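Local coordinates for iron uptake protein A2 (PDB 2VOZ) that binds ferric iron and probably delivers it to an ABC transporter for uptake into the cyanobacterial cell, at residues 109-114 with 284-289; 52-57 with 279-284; 188-193 with 338-343. All coordinates share one frame; numbering follows the deposited sequence.

Contact 1: 109-114 with 284-289; sequences NERIPE and YLASDD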
# COMPACT_ATOMS: atom_id res chain seq x y z
N ASN B 109 -20.19 -16.62 -24.87
CA ASN B 109 -21.53 -17.22 -24.88
C ASN B 109 -21.55 -18.64 -24.32
O ASN B 109 -22.48 -19.02 -23.60
CB ASN B 109 -22.13 -17.22 -26.28
CG ASN B 109 -22.48 -15.83 -26.76
OD1 ASN B 109 -22.66 -15.62 -27.97
ND2 ASN B 109 -22.55 -14.87 -25.85
N GLU B 110 -20.53 -19.42 -24.67
CA GLU B 110 -20.50 -20.82 -24.23
C GLU B 110 -20.22 -20.93 -22.74
O GLU B 110 -20.76 -21.83 -22.05
CB GLU B 110 -19.46 -21.60 -25.02
CG GLU B 110 -19.83 -21.81 -26.48
CD GLU B 110 -20.83 -22.93 -26.71
OE1 GLU B 110 -21.45 -22.92 -27.80
OE2 GLU B 110 -20.98 -23.82 -25.83
N ARG B 111 -19.40 -20.01 -22.21
CA ARG B 111 -18.91 -20.17 -20.83
C ARG B 111 -19.72 -19.44 -19.78
O ARG B 111 -19.99 -20.00 -18.71
CB ARG B 111 -17.44 -19.75 -20.73
CG ARG B 111 -16.52 -20.69 -21.53
CD ARG B 111 -15.07 -20.21 -21.57
NE ARG B 111 -14.53 -20.12 -20.20
CZ ARG B 111 -14.14 -21.17 -19.46
NH1 ARG B 111 -14.20 -22.41 -19.95
NH2 ARG B 111 -13.68 -20.97 -18.22
N ILE B 112 -20.09 -18.21 -20.07
CA ILE B 112 -20.80 -17.40 -19.08
C ILE B 112 -22.28 -17.76 -19.09
O ILE B 112 -22.93 -17.69 -20.16
CB ILE B 112 -20.58 -15.90 -19.32
CG1 ILE B 112 -19.08 -15.57 -19.19
CG2 ILE B 112 -21.42 -15.08 -18.33
CD1 ILE B 112 -18.75 -14.10 -19.40
N PRO B 113 -22.84 -18.15 -17.92
CA PRO B 113 -24.25 -18.48 -17.86
C PRO B 113 -25.09 -17.40 -18.53
O PRO B 113 -24.86 -16.21 -18.28
CB PRO B 113 -24.52 -18.51 -16.35
CG PRO B 113 -23.27 -19.07 -15.82
CD PRO B 113 -22.20 -18.36 -16.60
N GLU B 114 -26.05 -17.83 -19.35
CA GLU B 114 -26.92 -16.88 -20.04
C GLU B 114 -27.53 -15.81 -19.11
O GLU B 114 -27.66 -14.66 -19.49
CB GLU B 114 -28.03 -17.65 -20.78
CG GLU B 114 -28.90 -16.79 -21.69
N TYR B 284 -10.46 -13.76 -21.71
CA TYR B 284 -9.49 -14.12 -20.70
C TYR B 284 -10.09 -14.08 -19.29
O TYR B 284 -9.89 -15.01 -18.52
CB TYR B 284 -8.26 -13.21 -20.81
CG TYR B 284 -7.33 -13.32 -19.62
CD1 TYR B 284 -6.51 -14.46 -19.46
CD2 TYR B 284 -7.25 -12.27 -18.69
CE1 TYR B 284 -5.66 -14.56 -18.36
CE2 TYR B 284 -6.39 -12.37 -17.58
CZ TYR B 284 -5.59 -13.50 -17.45
OH TYR B 284 -4.74 -13.56 -16.34
N LEU B 285 -10.83 -13.02 -18.95
CA LEU B 285 -11.44 -12.94 -17.64
C LEU B 285 -12.42 -14.09 -17.38
O LEU B 285 -12.71 -14.40 -16.22
CB LEU B 285 -12.21 -11.62 -17.54
CG LEU B 285 -11.47 -10.33 -17.22
CD1 LEU B 285 -12.52 -9.30 -16.84
CD2 LEU B 285 -10.48 -10.51 -16.07
N ALA B 286 -12.95 -14.68 -18.46
CA ALA B 286 -13.86 -15.85 -18.34
C ALA B 286 -13.10 -17.19 -18.30
O ALA B 286 -13.72 -18.26 -18.17
CB ALA B 286 -14.85 -15.87 -19.49
N SER B 287 -11.79 -17.16 -18.41
CA SER B 287 -11.02 -18.41 -18.36
C SER B 287 -10.92 -18.97 -16.93
O SER B 287 -11.07 -18.21 -15.94
CB SER B 287 -9.63 -18.17 -18.98
OG SER B 287 -8.82 -17.44 -18.10
N ASP B 288 -10.66 -20.28 -16.79
CA ASP B 288 -10.66 -20.88 -15.44
C ASP B 288 -9.61 -20.29 -14.52
O ASP B 288 -9.88 -20.11 -13.33
CB ASP B 288 -10.43 -22.40 -15.53
CG ASP B 288 -11.58 -23.14 -16.17
OD1 ASP B 288 -12.65 -22.56 -16.42
OD2 ASP B 288 -11.38 -24.37 -16.39
N ASP B 289 -8.42 -20.05 -15.08
CA ASP B 289 -7.25 -19.54 -14.33
C ASP B 289 -7.63 -18.18 -13.72
O ASP B 289 -7.60 -17.96 -12.50
CB ASP B 289 -6.09 -19.33 -15.32
CG ASP B 289 -5.24 -20.57 -15.52
OD1 ASP B 289 -5.64 -21.68 -15.05
OD2 ASP B 289 -4.16 -20.44 -16.17

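Contact 2: 52-57 with 279-284; sequences DAFGEV and IAFLEY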
# COMPACT_ATOMS: atom_id res chain seq x y z
N ASP B 52 -1.43 -8.68 -15.84
CA ASP B 52 -0.14 -8.84 -16.51
C ASP B 52 -0.06 -10.09 -17.35
O ASP B 52 0.61 -10.10 -18.41
CB ASP B 52 0.99 -8.87 -15.48
CG ASP B 52 1.52 -7.49 -15.19
OD1 ASP B 52 0.77 -6.50 -15.44
OD2 ASP B 52 2.67 -7.38 -14.70
N ALA B 53 -0.70 -11.16 -16.90
CA ALA B 53 -0.70 -12.39 -17.68
C ALA B 53 -1.35 -12.16 -19.05
O ALA B 53 -1.02 -12.84 -20.01
CB ALA B 53 -1.39 -13.55 -16.95
N PHE B 54 -2.29 -11.22 -19.12
CA PHE B 54 -2.92 -10.92 -20.40
C PHE B 54 -2.03 -10.06 -21.32
O PHE B 54 -1.87 -10.36 -22.52
CB PHE B 54 -4.22 -10.18 -20.14
CG PHE B 54 -4.91 -9.78 -21.40
CD1 PHE B 54 -5.56 -10.74 -22.17
CD2 PHE B 54 -4.85 -8.45 -21.85
CE1 PHE B 54 -6.19 -10.39 -23.37
CE2 PHE B 54 -5.47 -8.08 -23.05
CZ PHE B 54 -6.13 -9.07 -23.81
N GLY B 55 -1.48 -8.98 -20.78
CA GLY B 55 -0.73 -8.05 -21.59
C GLY B 55 -0.62 -6.75 -20.85
O GLY B 55 -0.48 -6.74 -19.61
N GLU B 56 -0.68 -5.65 -21.60
CA GLU B 56 -0.49 -4.32 -21.00
C GLU B 56 -1.87 -3.75 -20.76
O GLU B 56 -2.54 -3.30 -21.69
CB GLU B 56 0.34 -3.42 -21.93
CG GLU B 56 0.51 -2.01 -21.42
N VAL B 57 -2.30 -3.82 -19.51
CA VAL B 57 -3.62 -3.35 -19.14
C VAL B 57 -3.41 -2.02 -18.41
O VAL B 57 -2.95 -1.98 -17.24
CB VAL B 57 -4.35 -4.37 -18.21
CG1 VAL B 57 -5.67 -3.82 -17.75
CG2 VAL B 57 -4.61 -5.69 -18.94
N ILE B 279 -12.10 -7.63 -26.59
CA ILE B 279 -12.86 -8.87 -26.61
C ILE B 279 -12.00 -9.99 -26.06
O ILE B 279 -12.46 -10.79 -25.25
CB ILE B 279 -13.42 -9.17 -28.02
CG1 ILE B 279 -14.44 -8.07 -28.40
CG2 ILE B 279 -13.94 -10.64 -28.13
CD1 ILE B 279 -14.82 -8.14 -29.85
N ALA B 280 -10.73 -10.02 -26.47
CA ALA B 280 -9.79 -11.04 -25.99
C ALA B 280 -9.64 -10.98 -24.46
O ALA B 280 -9.52 -12.01 -23.78
CB ALA B 280 -8.42 -10.87 -26.67
N PHE B 281 -9.65 -9.76 -23.94
CA PHE B 281 -9.55 -9.55 -22.52
C PHE B 281 -10.79 -10.13 -21.83
O PHE B 281 -10.65 -10.84 -20.84
CB PHE B 281 -9.39 -8.08 -22.17
CG PHE B 281 -9.30 -7.84 -20.70
CD1 PHE B 281 -8.12 -8.16 -20.02
CD2 PHE B 281 -10.38 -7.34 -19.99
CE1 PHE B 281 -8.00 -7.95 -18.66
CE2 PHE B 281 -10.26 -7.13 -18.60
CZ PHE B 281 -9.09 -7.45 -17.96
N LEU B 282 -12.00 -9.84 -22.33
CA LEU B 282 -13.23 -10.42 -21.73
C LEU B 282 -13.17 -11.93 -21.75
O LEU B 282 -13.48 -12.58 -20.76
CB LEU B 282 -14.51 -9.94 -22.44
CG LEU B 282 -14.82 -8.44 -22.36
CD1 LEU B 282 -16.09 -8.23 -23.14
CD2 LEU B 282 -14.94 -7.98 -20.88
N GLU B 283 -12.69 -12.49 -22.86
CA GLU B 283 -12.52 -13.96 -22.93
C GLU B 283 -11.56 -14.49 -21.88
O GLU B 283 -11.79 -15.55 -21.26
CB GLU B 283 -12.09 -14.41 -24.35
CG GLU B 283 -13.23 -14.12 -25.34
CD GLU B 283 -12.87 -14.33 -26.82
OE1 GLU B 283 -11.67 -14.50 -27.17
OE2 GLU B 283 -13.84 -14.29 -27.63
N TYR B 284 -10.46 -13.76 -21.71
CA TYR B 284 -9.49 -14.12 -20.70
C TYR B 284 -10.09 -14.08 -19.29
O TYR B 284 -9.89 -15.01 -18.52
CB TYR B 284 -8.26 -13.21 -20.81
CG TYR B 284 -7.33 -13.32 -19.62
CD1 TYR B 284 -6.51 -14.46 -19.46
CD2 TYR B 284 -7.25 -12.27 -18.69
CE1 TYR B 284 -5.66 -14.56 -18.36
CE2 TYR B 284 -6.39 -12.37 -17.58
CZ TYR B 284 -5.59 -13.50 -17.45
OH TYR B 284 -4.74 -13.56 -16.34

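Contact 3: 188-193 with 338-343; sequences RWLQGL and RLMNEV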
# COMPACT_ATOMS: atom_id res chain seq x y z
N ARG B 188 -46.28 -3.54 -1.80
CA ARG B 188 -46.83 -4.04 -0.56
C ARG B 188 -45.71 -4.67 0.31
O ARG B 188 -45.64 -4.45 1.53
CB ARG B 188 -47.94 -5.04 -0.87
CG ARG B 188 -48.56 -5.64 0.37
CD ARG B 188 -50.02 -5.93 0.11
NE ARG B 188 -50.76 -6.54 1.22
CZ ARG B 188 -51.42 -5.89 2.18
NH1 ARG B 188 -51.43 -4.55 2.27
NH2 ARG B 188 -52.09 -6.61 3.08
N TRP B 189 -44.83 -5.42 -0.34
CA TRP B 189 -43.67 -6.03 0.34
C TRP B 189 -42.79 -4.92 0.93
O TRP B 189 -42.43 -5.01 2.10
CB TRP B 189 -42.85 -6.89 -0.63
CG TRP B 189 -41.49 -7.26 -0.04
CD1 TRP B 189 -41.25 -8.13 0.99
CD2 TRP B 189 -40.22 -6.81 -0.51
NE1 TRP B 189 -39.88 -8.22 1.22
CE2 TRP B 189 -39.23 -7.43 0.31
CE3 TRP B 189 -39.82 -5.94 -1.53
CZ2 TRP B 189 -37.85 -7.20 0.13
CZ3 TRP B 189 -38.44 -5.71 -1.71
CH2 TRP B 189 -37.47 -6.36 -0.88
N LEU B 190 -42.46 -3.88 0.14
CA LEU B 190 -41.62 -2.77 0.64
C LEU B 190 -42.28 -2.11 1.85
O LEU B 190 -41.62 -1.76 2.81
CB LEU B 190 -41.36 -1.72 -0.42
CG LEU B 190 -40.46 -2.14 -1.59
CD1 LEU B 190 -40.60 -1.18 -2.74
CD2 LEU B 190 -39.00 -2.28 -1.10
N GLN B 191 -43.58 -1.86 1.78
CA GLN B 191 -44.28 -1.25 2.89
C GLN B 191 -44.10 -2.05 4.17
O GLN B 191 -43.80 -1.48 5.22
CB GLN B 191 -45.78 -1.19 2.58
CG GLN B 191 -46.08 -0.10 1.55
CD GLN B 191 -47.54 -0.12 1.19
OE1 GLN B 191 -48.13 -1.18 0.97
NE2 GLN B 191 -48.14 1.05 1.13
N GLY B 192 -44.29 -3.37 4.09
CA GLY B 192 -44.11 -4.24 5.26
C GLY B 192 -42.67 -4.27 5.77
O GLY B 192 -42.42 -4.22 6.98
N LEU B 193 -41.72 -4.35 4.83
CA LEU B 193 -40.29 -4.34 5.15
C LEU B 193 -39.88 -3.07 5.87
O LEU B 193 -39.28 -3.11 6.96
CB LEU B 193 -39.48 -4.48 3.85
CG LEU B 193 -38.01 -4.80 4.12
CD1 LEU B 193 -37.77 -6.25 4.63
CD2 LEU B 193 -37.26 -4.58 2.83
N ARG B 338 -38.10 4.76 -7.24
CA ARG B 338 -39.39 5.44 -7.03
C ARG B 338 -40.20 4.78 -5.90
O ARG B 338 -40.73 5.46 -5.01
CB ARG B 338 -40.16 5.46 -8.35
CG ARG B 338 -41.62 5.97 -8.22
CD ARG B 338 -42.20 6.20 -9.64
NE ARG B 338 -42.21 4.96 -10.43
CZ ARG B 338 -42.96 3.89 -10.21
NH1 ARG B 338 -43.80 3.83 -9.17
NH2 ARG B 338 -42.87 2.85 -11.06
N LEU B 339 -40.33 3.47 -5.95
CA LEU B 339 -41.15 2.76 -4.98
C LEU B 339 -40.50 2.77 -3.61
O LEU B 339 -41.17 2.95 -2.61
CB LEU B 339 -41.34 1.31 -5.42
CG LEU B 339 -42.36 0.96 -6.48
CD1 LEU B 339 -42.41 -0.58 -6.52
CD2 LEU B 339 -43.75 1.52 -6.16
N MET B 340 -39.18 2.61 -3.56
CA MET B 340 -38.54 2.67 -2.25
C MET B 340 -38.73 4.03 -1.61
O MET B 340 -38.97 4.11 -0.43
CB MET B 340 -37.07 2.28 -2.31
CG MET B 340 -36.92 0.79 -2.56
SD MET B 340 -35.17 0.29 -2.53
CE MET B 340 -34.50 1.23 -3.87
N ASN B 341 -38.63 5.09 -2.39
CA ASN B 341 -38.83 6.42 -1.83
C ASN B 341 -40.30 6.68 -1.48
O ASN B 341 -40.59 7.23 -0.42
CB ASN B 341 -38.23 7.47 -2.75
CG ASN B 341 -36.71 7.55 -2.55
OD1 ASN B 341 -36.24 8.23 -1.63
ND2 ASN B 341 -35.95 6.80 -3.35
N GLU B 342 -41.22 6.22 -2.33
CA GLU B 342 -42.64 6.38 -2.05
C GLU B 342 -43.01 5.80 -0.68
O GLU B 342 -43.75 6.42 0.09
CB GLU B 342 -43.47 5.71 -3.15
CG GLU B 342 -44.97 5.74 -2.88
CD GLU B 342 -45.63 7.06 -3.28
OE1 GLU B 342 -44.93 7.91 -3.86
OE2 GLU B 342 -46.85 7.23 -3.03
N VAL B 343 -42.48 4.62 -0.38
CA VAL B 343 -42.84 3.92 0.85
C VAL B 343 -42.05 4.39 2.08
O VAL B 343 -42.26 3.87 3.19
CB VAL B 343 -42.77 2.39 0.70
CG1 VAL B 343 -43.68 1.86 -0.50
CG2 VAL B 343 -41.29 1.88 0.60

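Contact 1: 109-114 with 284-289
Arg111 reaches out from the end of helix 106-111 and meets Ala286 and Ser287, in the turn between helix 275-285 and helix 288-297, and Asp288, which begins the second of these helices. The carbonyl O of Tyr284 accepts hydrogen bonds from both the backbone N and the hydroxyl of Ser287. The serine OG lies 2.7 Å from Tyr284 O, and this ties the turn to the helix before it. Ala286 comes next. Its methyl CB faces helix 106-111 and touches Ile112 CG1 at 4.3 Å. Its carbonyl O receives two bonds from one guanidinium, side-on: Arg111 NE at 2.9 Å and Arg111 NH2 at 2.7 Å. The oxygen lies at the edge of the guanidinium, close to its plane. Arg111 NH2 approaches in the carbonyl plane, whereas NE sits 51° above it. The bend at chi3 (60°) places NE on the side of this oxygen. Ser287 is the N-cap of helix 288-297, and its CB points away from Arg111. In Asp288, OD1 forms a salt bridge with Arg111 NH2 at 2.6 Å. The nitrogen comes from above the carboxylate plane, and the two flat groups are turned 48° apart. Beyond the two segments, Ile304 touches the side chains of both Arg111 and Asp288, and Phe126 of strand 124-136 lies against Ile112 and Ala286. A methionine in place of Arg111 would probably leave Ala286 O without both of its donors here and Asp288 without its opposite charge. The contact thus joins one helix end to the turn and the start of helix 288-297, mainly through a single cation, with a small apolar touch beside it. Three bonds near the guanidinium plane fix its rotation, and the Asp288 charge is likely to keep it in place.

Contact 2: 52-57 with 279-284
Phe54 is the main bump of this contact. Its ring lies against one side of helix 275-285, in the hollow between Ala280, Phe281 and Tyr284. Its CG is anti to the backbone N (chi1 178°), which directs CG toward that helix. The tip of the ring goes deepest: Phe54 CE1 and CZ each lie 3.6 Å from the backbone N of Phe281. The methyl of Ala280 forms one wall, 4.0 Å from Phe54 CE1. Phe281 turns its edge onto a face of Phe54, a T-shaped pair with ring planes at 80° and centroids 5.2 Å apart. Phe281 CB stands over that ring as well, as a CH-pi contact. On the Tyr284 side the roles reverse, and Phe54 CB sits over the tyrosine ring, 4.2 Å from its centroid. The three rings form an aromatic cluster. Ala53 CB touches the far end of the tyrosine at OH, 3.4 Å away, while that hydroxyl hydrogen-bonds Leu50 O and Tyr293 OH of the second subunit. Val57 of strand 56-61 meets Phe281 CE1 with its CG2, at 4.1 Å. The cluster thus packs helix 275-285 against the helix 48-54 to strand 56-61 connection. Behind it, Val57 and Phe281 both rest on Ile36 and Leu38 of strand 35-40.

Contact 3: 188-193 with 338-343
Leu190 and Val343 carry most of this contact, which is wholly apolar and has no hydrogen bond across it. The two branches of Leu190 have different partners. Leu190 CD1 touches Leu339 CB at 3.7 Å, and the two side chains cross at about a right angle. Leu190 CD2 meets Met340 CG at 4.0 Å. Nearer the backbone, Leu190 CB takes Val343 CG2 at 3.7 Å. The other methyl of the valine, CG1, lies 3.7 Å from Gln191 CG. Val343 therefore places one methyl against each of two consecutive residues of helix 183-195. The chi1 of Val343 (-56°) sets CG1 beside the backbone N and CG2 between that N and the carbonyl carbon. Gln191 joins only through its aliphatic part.

The backbones come closest here too, with the CA atoms of Gln191 and Val343 5.7 Å apart. In the two-lobed periplasmic binding protein fold of this family, the contact packs helix 333-342 and Val343, close to the C-terminus, onto helix 183-195. The side chain of Met340 is about 9 Å from that of Tyr169, an iron-binding residue, so the contact is near the metal site.

Further out, Thr174 of helix 168-181 touches both Leu190 and Met340. Trp345 lies against the same two side chains. Leu339 and Val343 also rest on Arg187, one turn earlier on helix 183-195. A salt bridge from Arg338 NH1 to Glu183 OE2 links the two helices again beside the apolar patch.

How the contacts relate
Contacts 1 and 2 lie on the same side of the chain's centre, their own centres 13 Å apart. Both use helix 275-285. Both ranges include Tyr284, whose ring works in contact 2 and whose carbonyl O holds the turn in contact 1. Contact 1 takes the end of that helix and the turn beyond, contact 2 its side. Both also touch the second subunit. Contact 3 lies on the opposite side, with its centre 37 Å from that of contact 1. Contact 3 is the buried one; the others are partly buried. Chemistry differs accordingly. Charge and hydrogen bonds carry contact 1, aromatic rings contact 2, and aliphatic side chains, mostly of two helices, contact 3.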